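Local structure of probable tagatose 6-phosphate kinase (3TXV) at residues P100-P105 / T132-A137. The protein probably acts as a tagatose-6-phosphate kinase in carbohydrate metabolism and is related to the GatZ/KbaZ-like subunits of tagatose-1,6-bisphosphate aldolase. Residues are numbered along the deposited sequence; the frame is centred on the assembly and turned at random.
Sequences PWKHLP and TSMGCA
Two neighbouring beta-alpha loops of a TIM barrel meet at the protein surface, with Lys-102 and Leu-104 from the loop after strand 89-96 set against Cys-136 and Ala-137 from the loop after strand 127-130. The first loop folds into a type I beta turn from Trp-101 to Leu-104, closed by Leu-104 N bonding to Trp-101 O at 3.0 Å, and Pro-105 then occupies the N-cap position, just before helix 106-121. From this turn the carbonyl of Lys-102 accepts the hydrogen bond that ties the loops together: Ala-137 N lies 3.1 Å from Lys-102 O, with an N-H...O angle of 160°. The same oxygen receives a CA-H...O contact from Cys-136. Gly-135 and Cys-136 are themselves held within their loop, by backbone bonding to Thr-141 and by Cys-136 N bonding to Glu-139 OE2.

Around this link the touching is mostly side chain against backbone. Buried Cys-136 sets its CB 3.6 Å from Leu-104 O, while SG, roughly anti to the carbonyl carbon and beside the backbone N (chi1 -96°), faces Lys-102 CA; the side chain also touches Ala-106 and Ala-109 of helix 106-121. The methyl of Ala-137 rests against His-103 O. Farther along, the aliphatic chain of Lys-102 crosses that of selenomethionine Met-134 at roughly a right angle, Lys-102 CD lying 4.2 Å from Met-134 CG.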
loop_
_atom_site.group_PDB
_atom_site.type_symbol
_atom_site.label_atom_id
_atom_site.label_comp_id
_atom_site.label_asym_id
_atom_site.label_seq_id
_atom_site.Cartn_x
_atom_site.Cartn_y
_atom_site.Cartn_z
ATOM N N PRO A 100 -16.382 -2.344 2.420
ATOM C CA PRO A 100 -16.816 -0.939 2.465
ATOM C C PRO A 100 -18.307 -0.773 2.724
ATOM O O PRO A 100 -18.810 0.365 2.764
ATOM C CB PRO A 100 -16.478 -0.417 1.071
ATOM C CG PRO A 100 -15.494 -1.375 0.542
ATOM C CD PRO A 100 -15.910 -2.702 1.077
ATOM N N TRP A 101 -19.004 -1.890 2.904
ATOM C CA TRP A 101 -20.448 -1.858 3.047
ATOM C C TRP A 101 -20.842 -2.814 4.117
ATOM O O TRP A 101 -21.977 -3.293 4.131
ATOM C CB TRP A 101 -21.129 -2.271 1.750
ATOM C CG TRP A 101 -20.840 -1.356 0.624
ATOM C CD1 TRP A 101 -21.345 -0.115 0.435
ATOM C CD2 TRP A 101 -19.973 -1.615 -0.480
ATOM N NE1 TRP A 101 -20.850 0.430 -0.733
ATOM C CE2 TRP A 101 -20.002 -0.476 -1.310
ATOM C CE3 TRP A 101 -19.164 -2.696 -0.844
ATOM C CZ2 TRP A 101 -19.247 -0.382 -2.477
ATOM C CZ3 TRP A 101 -18.433 -2.606 -2.023
ATOM C CH2 TRP A 101 -18.481 -1.454 -2.819
ATOM N N LYS A 102 -19.907 -3.079 5.025
ATOM C CA LYS A 102 -20.105 -4.098 6.031
ATOM C C LYS A 102 -21.115 -3.710 7.125
ATOM O O LYS A 102 -21.636 -4.560 7.862
ATOM C CB LYS A 102 -18.767 -4.528 6.596
ATOM C CG LYS A 102 -18.112 -3.555 7.533
ATOM C CD LYS A 102 -16.821 -4.186 8.057
ATOM C CE LYS A 102 -16.490 -3.745 9.461
ATOM N NZ LYS A 102 -15.054 -3.393 9.453
ATOM N N HIS A 103 -21.425 -2.426 7.208
ATOM C CA HIS A 103 -22.508 -1.998 8.094
ATOM C C HIS A 103 -23.867 -2.469 7.582
ATOM O O HIS A 103 -24.822 -2.559 8.361
ATOM C CB HIS A 103 -22.504 -0.490 8.238
ATOM C CG HIS A 103 -22.455 0.219 6.931
ATOM N ND1 HIS A 103 -23.557 0.828 6.378
ATOM C CD2 HIS A 103 -21.445 0.383 6.043
ATOM C CE1 HIS A 103 -23.224 1.369 5.216
ATOM N NE2 HIS A 103 -21.950 1.108 4.987
ATOM N N LEU A 104 -23.948 -2.772 6.280
ATOM C CA LEU A 104 -25.207 -3.269 5.667
ATOM C C LEU A 104 -25.465 -4.764 5.863
ATOM O O LEU A 104 -24.563 -5.505 6.283
ATOM C CB LEU A 104 -25.296 -2.885 4.190
ATOM C CG LEU A 104 -25.299 -1.377 3.963
ATOM C CD1 LEU A 104 -25.143 -1.009 2.461
ATOM C CD2 LEU A 104 -26.548 -0.736 4.611
ATOM N N PRO A 105 -26.719 -5.206 5.625
ATOM C CA PRO A 105 -26.994 -6.651 5.691
ATOM C C PRO A 105 -26.318 -7.394 4.528
ATOM O O PRO A 105 -26.205 -6.845 3.422
ATOM C CB PRO A 105 -28.527 -6.735 5.592
ATOM C CG PRO A 105 -29.017 -5.382 6.007
ATOM C CD PRO A 105 -27.970 -4.422 5.525
ATOM N N THR A 132 -13.254 -11.969 2.135
ATOM C CA THR A 132 -14.674 -12.017 2.457
ATOM C C THR A 132 -14.907 -12.431 3.912
ATOM O O THR A 132 -15.981 -12.900 4.274
ATOM C CB THR A 132 -15.345 -13.067 1.588
ATOM O OG1 THR A 132 -14.418 -14.137 1.358
ATOM C CG2 THR A 132 -15.760 -12.480 0.266
ATOM N N SER A 133 -13.902 -12.249 4.750
ATOM C CA SER A 133 -13.888 -12.903 6.052
ATOM C C SER A 133 -14.620 -12.125 7.134
ATOM O O SER A 133 -14.898 -12.660 8.217
ATOM C CB SER A 133 -12.445 -13.160 6.482
ATOM O OG SER A 133 -11.687 -11.962 6.444
HETATM N N MSE A 134 -14.920 -10.863 6.847
HETATM C CA MSE A 134 -15.562 -9.999 7.833
HETATM C C MSE A 134 -17.074 -10.168 7.842
HETATM O O MSE A 134 -17.688 -10.378 6.810
HETATM C CB MSE A 134 -15.137 -8.535 7.667
HETATM C CG MSE A 134 -15.639 -7.833 6.412
HETATM SE SE MSE A 134 -14.966 -8.550 4.720
HETATM C CE MSE A 134 -13.080 -8.164 4.950
ATOM N N GLY A 135 -17.663 -10.091 9.012
ATOM C CA GLY A 135 -19.087 -10.176 9.148
ATOM C C GLY A 135 -19.746 -8.921 8.647
ATOM O O GLY A 135 -19.167 -7.859 8.629
ATOM N N CYS A 136 -20.985 -9.065 8.231
ATOM C CA CYS A 136 -21.768 -7.974 7.725
ATOM C C CYS A 136 -22.858 -7.949 8.731
ATOM O O CYS A 136 -23.362 -8.966 9.101
ATOM C CB CYS A 136 -22.312 -8.317 6.356
ATOM S SG CYS A 136 -21.389 -7.741 4.982
ATOM N N ALA A 137 -23.188 -6.804 9.257
ATOM C CA ALA A 137 -24.044 -6.826 10.412
ATOM C C ALA A 137 -25.417 -7.355 10.239
ATOM O O ALA A 137 -26.089 -6.993 9.328
ATOM C CB ALA A 137 -24.115 -5.471 10.996
#